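Side-chain contacts in 4-amino-4-deoxy-L-arabinose transferase or related glycosyltransferases of PMT family (Cupriavidus metallidurans, PDB 5EZM), which probably transfers 4-amino-4-deoxy-L-arabinose from an undecaprenyl-phosphate carrier to lipid A, as a membrane glycosyltransferase of the GT-C fold: residues A41-V44 / W45-L49; L234-A237 / L238-V242; D365-P369 / R370-K374; A467-A470 / P471-Q475. All coordinates share one frame; numbering follows the deposited sequence.

Contact 1: residues A41-V44 / W45-L49; sequences ALVV and WFVSL. With MPG ([(Z)-octadec-9-enyl] (2R)-2,3-bis(oxidanyl)propanoate), chain B.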
# COMPACT_ATOMS: atom_id res chain seq x y z
N ALA A 41 18.57 9.04 1.97
CA ALA A 41 17.35 8.34 1.59
C ALA A 41 16.63 7.79 2.82
O ALA A 41 15.45 8.09 3.04
CB ALA A 41 17.68 7.22 0.60
N LEU A 42 17.36 7.04 3.65
CA LEU A 42 16.71 6.30 4.73
C LEU A 42 16.03 7.23 5.72
O LEU A 42 14.89 6.98 6.13
CB LEU A 42 17.73 5.40 5.44
CG LEU A 42 18.05 4.07 4.75
CD1 LEU A 42 19.14 3.32 5.50
CD2 LEU A 42 16.79 3.22 4.64
N VAL A 43 16.71 8.32 6.09
CA VAL A 43 16.11 9.26 7.03
C VAL A 43 14.85 9.87 6.43
O VAL A 43 13.84 10.06 7.12
CB VAL A 43 17.14 10.33 7.44
CG1 VAL A 43 17.70 11.04 6.22
CG2 VAL A 43 16.51 11.33 8.41
N VAL A 44 14.86 10.16 5.12
CA VAL A 44 13.63 10.65 4.50
C VAL A 44 12.61 9.53 4.43
O VAL A 44 11.40 9.77 4.56
CB VAL A 44 13.93 11.25 3.11
CG1 VAL A 44 12.64 11.55 2.35
CG2 VAL A 44 14.76 12.51 3.25
N TRP A 45 13.07 8.29 4.28
CA TRP A 45 12.17 7.15 4.14
C TRP A 45 11.31 6.97 5.39
O TRP A 45 10.10 6.72 5.28
CB TRP A 45 12.97 5.89 3.85
CG TRP A 45 12.16 4.69 3.49
CD1 TRP A 45 11.67 3.75 4.34
CD2 TRP A 45 11.75 4.30 2.18
NE1 TRP A 45 10.97 2.79 3.64
CE2 TRP A 45 11.01 3.11 2.31
CE3 TRP A 45 11.93 4.85 0.90
CZ2 TRP A 45 10.45 2.46 1.21
CZ3 TRP A 45 11.38 4.19 -0.18
CH2 TRP A 45 10.65 3.01 -0.02
N PHE A 46 11.90 7.11 6.57
CA PHE A 46 11.19 6.84 7.81
C PHE A 46 10.54 8.08 8.43
O PHE A 46 9.41 8.00 8.91
CB PHE A 46 12.12 6.18 8.82
CG PHE A 46 12.45 4.75 8.47
CD1 PHE A 46 11.58 3.73 8.80
CD2 PHE A 46 13.62 4.45 7.79
CE1 PHE A 46 11.87 2.42 8.46
CE2 PHE A 46 13.91 3.14 7.46
CZ PHE A 46 13.04 2.12 7.79
N VAL A 47 11.23 9.22 8.42
CA VAL A 47 10.65 10.45 8.96
C VAL A 47 9.33 10.77 8.26
O VAL A 47 8.31 11.04 8.91
CB VAL A 47 11.65 11.62 8.86
CG1 VAL A 47 10.94 12.94 9.13
CG2 VAL A 47 12.80 11.41 9.82
N SER A 48 9.32 10.69 6.93
CA SER A 48 8.11 10.97 6.16
C SER A 48 6.96 10.04 6.54
O SER A 48 5.80 10.36 6.23
CB SER A 48 8.40 10.86 4.66
OG SER A 48 8.99 9.61 4.35
N LEU A 49 7.24 8.92 7.20
CA LEU A 49 6.16 8.04 7.64
C LEU A 49 5.27 8.73 8.68
O LEU A 49 4.06 8.50 8.70
CB LEU A 49 6.73 6.76 8.23
CG LEU A 49 7.35 5.74 7.27
CD1 LEU A 49 7.88 4.56 8.05
CD2 LEU A 49 6.33 5.30 6.24
C2 MPG B . 9.23 11.09 12.94
C3 MPG B . 9.62 9.76 13.58
C4 MPG B . 10.05 8.72 12.56
C5 MPG B . 10.27 7.35 13.21
C6 MPG B . 11.13 6.40 12.37
C7 MPG B . 11.40 5.07 13.11
C8 MPG B . 12.26 4.09 12.27
C9 MPG B . 12.21 2.64 12.83
C10 MPG B . 12.82 1.61 11.85
C11 MPG B . 12.51 0.15 12.26
C12 MPG B . 13.28 -0.90 11.38
C1 MPG B . 8.67 12.09 13.96

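Contact 2: residues L234-A237 / L238-V242; sequences LHLA and LGVVV. With PO4 (phosphate ion), chain C.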
# COMPACT_ATOMS: atom_id res chain seq x y z
N LEU A 234 12.62 -26.25 -9.84
CA LEU A 234 11.80 -25.53 -8.88
C LEU A 234 11.83 -26.13 -7.48
O LEU A 234 11.37 -25.47 -6.54
CB LEU A 234 10.36 -25.46 -9.36
CG LEU A 234 10.13 -24.94 -10.78
CD1 LEU A 234 8.65 -24.93 -11.11
CD2 LEU A 234 10.74 -23.56 -10.95
N HIS A 235 12.35 -27.34 -7.32
CA HIS A 235 12.20 -28.10 -6.08
C HIS A 235 10.73 -28.17 -5.68
O HIS A 235 10.31 -27.69 -4.63
CB HIS A 235 13.07 -27.52 -4.95
CG HIS A 235 14.52 -27.86 -5.07
ND1 HIS A 235 15.39 -27.15 -5.86
CD2 HIS A 235 15.25 -28.85 -4.50
CE1 HIS A 235 16.60 -27.68 -5.77
NE2 HIS A 235 16.54 -28.71 -4.95
N LEU A 236 9.95 -28.79 -6.57
CA LEU A 236 8.49 -28.76 -6.48
C LEU A 236 8.00 -29.36 -5.17
O LEU A 236 7.23 -28.73 -4.44
CB LEU A 236 7.89 -29.49 -7.68
CG LEU A 236 6.45 -29.20 -8.10
CD1 LEU A 236 5.44 -29.96 -7.26
CD2 LEU A 236 6.18 -27.70 -8.06
N ALA A 237 8.43 -30.58 -4.85
CA ALA A 237 7.92 -31.26 -3.66
C ALA A 237 8.30 -30.52 -2.38
O ALA A 237 7.43 -30.17 -1.57
CB ALA A 237 8.44 -32.70 -3.63
N LEU A 238 9.59 -30.26 -2.19
CA LEU A 238 10.05 -29.59 -0.97
C LEU A 238 9.44 -28.20 -0.85
O LEU A 238 9.06 -27.78 0.25
CB LEU A 238 11.57 -29.52 -0.96
CG LEU A 238 12.22 -28.90 0.28
CD1 LEU A 238 11.85 -29.70 1.51
CD2 LEU A 238 13.73 -28.81 0.11
N GLY A 239 9.33 -27.48 -1.97
CA GLY A 239 8.77 -26.14 -1.92
C GLY A 239 7.29 -26.14 -1.59
O GLY A 239 6.82 -25.29 -0.84
N VAL A 240 6.54 -27.08 -2.16
CA VAL A 240 5.13 -27.21 -1.83
C VAL A 240 4.97 -27.55 -0.35
O VAL A 240 4.09 -27.01 0.33
CB VAL A 240 4.45 -28.25 -2.73
CG1 VAL A 240 3.09 -28.64 -2.16
CG2 VAL A 240 4.28 -27.69 -4.13
N VAL A 241 5.82 -28.44 0.17
CA VAL A 241 5.70 -28.83 1.57
C VAL A 241 5.98 -27.64 2.49
O VAL A 241 5.23 -27.37 3.43
CB VAL A 241 6.63 -30.01 1.89
CG1 VAL A 241 6.65 -30.28 3.39
CG2 VAL A 241 6.17 -31.25 1.13
N VAL A 242 7.07 -26.91 2.22
CA VAL A 242 7.39 -25.78 3.10
C VAL A 242 6.33 -24.70 2.99
O VAL A 242 5.95 -24.08 3.99
CB VAL A 242 8.81 -25.25 2.79
CG1 VAL A 242 8.91 -24.72 1.38
CG2 VAL A 242 9.19 -24.16 3.79
P PO4 C . 10.89 -32.61 -7.48
O1 PO4 C . 11.69 -31.56 -8.21
O2 PO4 C . 9.66 -32.96 -8.28
O3 PO4 C . 10.48 -32.07 -6.13
O4 PO4 C . 11.74 -33.84 -7.29

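Contact 3: residues D365-P369 / R370-K374; sequences DRLSP and RSWGK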
# COMPACT_ATOMS: atom_id res chain seq x y z
N ASP A 365 21.67 0.84 -17.69
CA ASP A 365 23.05 0.37 -17.72
C ASP A 365 23.66 0.46 -19.11
O ASP A 365 24.89 0.53 -19.22
CB ASP A 365 23.12 -1.07 -17.21
CG ASP A 365 24.54 -1.53 -16.98
OD1 ASP A 365 25.40 -0.67 -16.67
OD2 ASP A 365 24.80 -2.74 -17.12
N ARG A 366 22.85 0.47 -20.16
CA ARG A 366 23.36 0.53 -21.52
C ARG A 366 23.35 1.94 -22.10
O ARG A 366 23.76 2.12 -23.25
CB ARG A 366 22.55 -0.41 -22.42
CG ARG A 366 22.57 -1.86 -21.96
CD ARG A 366 21.62 -2.71 -22.79
NE ARG A 366 21.64 -4.11 -22.37
CZ ARG A 366 20.81 -5.04 -22.83
NH1 ARG A 366 19.88 -4.72 -23.72
NH2 ARG A 366 20.90 -6.29 -22.39
N LEU A 367 22.90 2.93 -21.34
CA LEU A 367 22.76 4.29 -21.86
C LEU A 367 24.10 5.01 -21.89
O LEU A 367 24.89 4.95 -20.94
CB LEU A 367 21.78 5.08 -21.01
CG LEU A 367 20.33 4.58 -21.00
CD1 LEU A 367 19.46 5.51 -20.16
CD2 LEU A 367 19.80 4.46 -22.42
N SER A 368 24.35 5.71 -22.99
CA SER A 368 25.46 6.65 -23.09
C SER A 368 25.08 7.95 -22.38
O SER A 368 23.93 8.15 -22.00
CB SER A 368 25.80 6.89 -24.55
OG SER A 368 24.68 7.44 -25.23
N PRO A 369 26.05 8.85 -22.17
CA PRO A 369 25.70 10.15 -21.58
C PRO A 369 24.68 10.94 -22.40
O PRO A 369 23.81 11.59 -21.81
CB PRO A 369 27.05 10.87 -21.51
CG PRO A 369 28.03 9.77 -21.31
CD PRO A 369 27.51 8.61 -22.13
N ARG A 370 24.76 10.89 -23.73
CA ARG A 370 23.84 11.69 -24.54
C ARG A 370 22.41 11.18 -24.42
O ARG A 370 21.46 11.98 -24.40
CB ARG A 370 24.30 11.69 -26.00
CG ARG A 370 23.51 12.64 -26.89
CD ARG A 370 24.10 12.69 -28.29
NE ARG A 370 23.34 13.57 -29.17
CZ ARG A 370 23.56 14.88 -29.30
NH1 ARG A 370 24.51 15.46 -28.59
NH2 ARG A 370 22.83 15.60 -30.14
N SER A 371 22.23 9.86 -24.34
CA SER A 371 20.89 9.29 -24.20
C SER A 371 20.26 9.71 -22.88
O SER A 371 19.09 10.14 -22.84
CB SER A 371 20.95 7.77 -24.31
OG SER A 371 21.35 7.35 -25.60
N TRP A 372 21.01 9.59 -21.79
CA TRP A 372 20.50 10.06 -20.51
C TRP A 372 20.23 11.56 -20.56
O TRP A 372 19.29 12.04 -19.91
CB TRP A 372 21.46 9.73 -19.38
CG TRP A 372 20.93 10.19 -18.07
CD1 TRP A 372 21.50 11.10 -17.23
CD2 TRP A 372 19.69 9.81 -17.47
NE1 TRP A 372 20.69 11.29 -16.13
CE2 TRP A 372 19.58 10.51 -16.25
CE3 TRP A 372 18.67 8.92 -17.83
CZ2 TRP A 372 18.49 10.36 -15.40
CZ3 TRP A 372 17.59 8.78 -16.99
CH2 TRP A 372 17.50 9.49 -15.79
N GLY A 373 21.03 12.31 -21.32
CA GLY A 373 20.71 13.71 -21.55
C GLY A 373 19.33 13.88 -22.16
O GLY A 373 18.54 14.72 -21.71
N LYS A 374 19.02 13.08 -23.18
CA LYS A 374 17.68 13.09 -23.76
C LYS A 374 16.62 12.87 -22.69
O LYS A 374 15.64 13.62 -22.60
CB LYS A 374 17.56 12.01 -24.84
CG LYS A 374 18.53 12.13 -26.01
CD LYS A 374 18.39 10.92 -26.93
CE LYS A 374 19.09 11.14 -28.26
NZ LYS A 374 20.52 11.51 -28.09

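Contact 4: residues A467-A470 / P471-Q475; sequences ADIA and PQIAQ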
# COMPACT_ATOMS: atom_id res chain seq x y z
N ALA A 467 -8.83 13.28 13.36
CA ALA A 467 -7.93 13.34 14.49
C ALA A 467 -8.01 14.67 15.23
O ALA A 467 -7.69 14.72 16.42
CB ALA A 467 -6.49 13.08 14.03
N ASP A 468 -8.42 15.74 14.55
CA ASP A 468 -8.53 17.04 15.21
C ASP A 468 -9.64 17.03 16.26
O ASP A 468 -9.45 17.51 17.38
CB ASP A 468 -8.77 18.14 14.18
CG ASP A 468 -7.52 18.47 13.38
OD1 ASP A 468 -6.40 18.28 13.90
OD2 ASP A 468 -7.66 18.94 12.23
N ILE A 469 -10.82 16.49 15.92
CA ILE A 469 -11.93 16.46 16.86
C ILE A 469 -11.86 15.26 17.79
O ILE A 469 -12.75 15.10 18.65
CB ILE A 469 -13.29 16.46 16.13
CG1 ILE A 469 -13.59 15.08 15.56
CG2 ILE A 469 -13.30 17.52 15.05
CD1 ILE A 469 -14.96 14.98 14.91
N ALA A 470 -10.84 14.41 17.67
CA ALA A 470 -10.71 13.28 18.59
C ALA A 470 -10.49 13.73 20.03
O ALA A 470 -11.15 13.17 20.93
CB ALA A 470 -9.61 12.34 18.11
N PRO A 471 -9.62 14.70 20.35
CA PRO A 471 -9.48 15.09 21.76
C PRO A 471 -10.76 15.62 22.39
O PRO A 471 -11.04 15.31 23.56
CB PRO A 471 -8.39 16.17 21.72
CG PRO A 471 -7.59 15.84 20.53
CD PRO A 471 -8.58 15.34 19.52
N GLN A 472 -11.55 16.41 21.67
CA GLN A 472 -12.83 16.88 22.20
C GLN A 472 -13.73 15.71 22.58
O GLN A 472 -14.37 15.72 23.64
CB GLN A 472 -13.53 17.79 21.19
CG GLN A 472 -12.83 19.12 20.95
CD GLN A 472 -13.02 20.09 22.10
OE1 GLN A 472 -13.93 19.93 22.92
NE2 GLN A 472 -12.16 21.10 22.17
N ILE A 473 -13.80 14.69 21.72
CA ILE A 473 -14.66 13.54 21.98
C ILE A 473 -14.12 12.72 23.14
O ILE A 473 -14.88 12.24 23.99
CB ILE A 473 -14.80 12.70 20.70
CG1 ILE A 473 -15.38 13.54 19.57
CG2 ILE A 473 -15.67 11.47 20.96
CD1 ILE A 473 -15.38 12.85 18.24
N ALA A 474 -12.80 12.53 23.20
CA ALA A 474 -12.19 11.68 24.21
C ALA A 474 -12.34 12.24 25.62
O ALA A 474 -12.23 11.48 26.58
CB ALA A 474 -10.71 11.46 23.89
N GLN A 475 -12.58 13.55 25.75
CA GLN A 475 -12.73 14.13 27.08
C GLN A 475 -13.92 13.53 27.82
O GLN A 475 -13.88 13.39 29.05
CB GLN A 475 -12.88 15.65 26.97
CG GLN A 475 -12.87 16.38 28.31
CD GLN A 475 -13.20 17.86 28.18
OE1 GLN A 475 -13.27 18.40 27.08
NE2 GLN A 475 -13.41 18.52 29.32

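Contact 1: residues A41-V44 / W45-L49
Leu42 and Phe46 touch one turn apart on helix 31-47, a predicted transmembrane helix. Two apolar i to i+4 pairs lie along the helix. In the first, the side chains lie side by side and point the same way, with Leu42 CD2 4.0 Å from Phe46 CE2. Val43 and Val47 repeat the pattern, CG2 to CG2 at 4.0 Å. The Phe46 ring edge also meets the backbone: CG is anti to the carbonyl carbon (chi1 -72°), and this brings CD2 within 3.3 Å of Leu42 O.

Backbone bonds run beneath. Phe46 N hydrogen-bonds to Leu42 O at 3.0 Å, and Val47 N makes a hydrogen bond to Val43 O.

Lipid contacts follow. The chain of a bound monoacylglycerol-like lipid runs past Phe46, its C8 3.6 Å from Phe46 CD1. With Phe46 replaced by alanine, the lipid chain would probably lose its aromatic neighbour and Leu42 CD2 its contact one turn on.

Leu119 of helix 112-133 packs on Leu42, Trp45 and Phe46. Trp45 NE1 donates a hydrogen bond to Ala115 O of that helix. Trp45 CD1 lies over one face of the Phe46 ring, 3.9 Å above its plane and over its centre.

Contact 2: residues L234-A237 / L238-V242
Leu236 and Val240 lie side by side on the first turns of helix 236-257 and point the same way. The branches that touch are Leu236 CD1 and Val240 CG2, 4.0 Å apart. Val240 CG2 is anti to its own carbonyl carbon. From there it turns back over the preceding turn and also comes near Leu236 O. Trp196 of helix 185-206 touches both side chains, so the pair forms part of a helix-helix packing surface.

Val241 is placed alike, one residue on. Its CG2 lies 3.2 Å from Ala237 O, while the CB of Ala237 points away from the residues that follow. Leu238 is on the surface.

Three backbone bonds tie the turn. Gly239 N binds the O of His235, the N-cap residue, at 2.8 Å. Val240 N binds Leu236 O, and Val241 N binds Ala237 O at 2.9 Å.

A phosphate ion, probably from the crystallisation liquor, sits at the start of the helix. Ala237 N gives its O3 a nearly straight bond of 2.8 Å (167°), and Ala237 CB is 3.3 Å from the same O3. The first N-H groups of a helix have no acceptor in a preceding turn. Together with the helix dipole they would probably make this end attractive to an anion, which is consistent with phosphate binding here.

Contact 3: residues D365-P369 / R370-K374
Ser368 and Ser371 are brought together by different chi1 values. In Ser368, OG sits between the backbone N and the carbonyl carbon (60°). In Ser371, OG is anti to the carbonyl carbon (-66°). The two hydroxyls meet at 3.4 Å, Ser368 OG to Ser371 OG, in a weak hydrogen bond in which either could be the donor.

Leu367 and Ser368 have extended backbones, and Leu367 points toward the helix that follows. Its two methyls divide the work. Leu367 CD2 lies 4.0 Å from Ser371 CB. Leu367 CD1 comes obliquely to the indole, 4.2 Å from Trp372 CE3. The Trp372 side chain carries its rings away from the turn.

The backbone closes the first turn. Trp372 N binds Ser368 O at 3.3 Å in an almost straight bond (177°). Gly373 N binds Pro369 O at 2.9 Å. Pro369 has no N-H, which is readily tolerated in the first turn of a helix, where that N-H would have no partner in an earlier turn.

Beyond the two segments, Trp372 stacks edge-to-face with Tyr442 and packs on Trp299. Lys305 of helix 303-310 touches both Leu367 and Ser371. Arg370, by contrast, leads its extended chain away on the surface.

Ser368 is the N-cap of helix 369-389. The apolar contact between the residue before the cap, Leu367, and the fourth residue of the helix, Trp372, is a hydrophobic staple, a classic motif of helix N-termini.

Contact 4: residues A467-A470 / P471-Q475
Ile469 and Ile473 form the packed side of this short turn. Their side chains cross obliquely, with Ile469 CG1 3.9 Å from Ile473 CD1. CG1 of Ile469 stands between its backbone N and carbonyl carbon (chi1 77°). In Ile473, CG1 is anti to the carbonyl carbon (chi1 -58°) and comes back over the preceding turn, near Ile469 O. The two isoleucines therefore meet along one flank of the helix. Ala560 of strand 557-561 touches both. Leu497 of helix 493-497 touches Ile473 and the methyl of Ala470, and Tyr496 adds to the cover of Ala470.

Two backbone bonds hold the turn. Ile473 N binds Ile469 O at 3.3 Å, and Ala474 N binds Ala470 O at 2.9 Å.

The other side is more open. Pro471 is exposed, although its ring still leans on the backbone: Pro471 CD lies 3.2 Å from Asp468 O and 3.3 Å from Ala467 O. A proline has no N-H to give to these carbonyls. Gln472 brings its CB to 3.8 Å from Ile469 O. Its chain then bends at chi2 and its amide leads away on the surface. Asp468 points away from the helix, and its carboxylate is engaged by Arg462 in a salt bridge.

Helix 470-474 is thus a short helix with a proline in its first turn, whose inner side (Ala470, Ile473) is buried. It is packed through Ile473, and Ile469 just before it, against an outermost strand of the five-stranded mixed sheet in the C-terminal domain.

The four contacts are local helix turns that do not touch one another. They follow in order along the chain. The centre of contact 1 lies about 16 Å from the centre of the chain, while the centres of the others lie 27 to 32 Å out. Contacts 3 and 4 are farthest apart, with centres about 54 Å from each other on opposite sides of the chain's centre. Contacts 1 and 4 come nearest, about 13 Å between closest atoms. All lie away from the zinc site of Glu87, His268 and His270. In contact 2 the Leu236 side chain is about 5 Å from the bound decaprenyl phosphate. Contacts 1 and 3 border monoacylglycerol-like lipids, through Phe46 and Lys374.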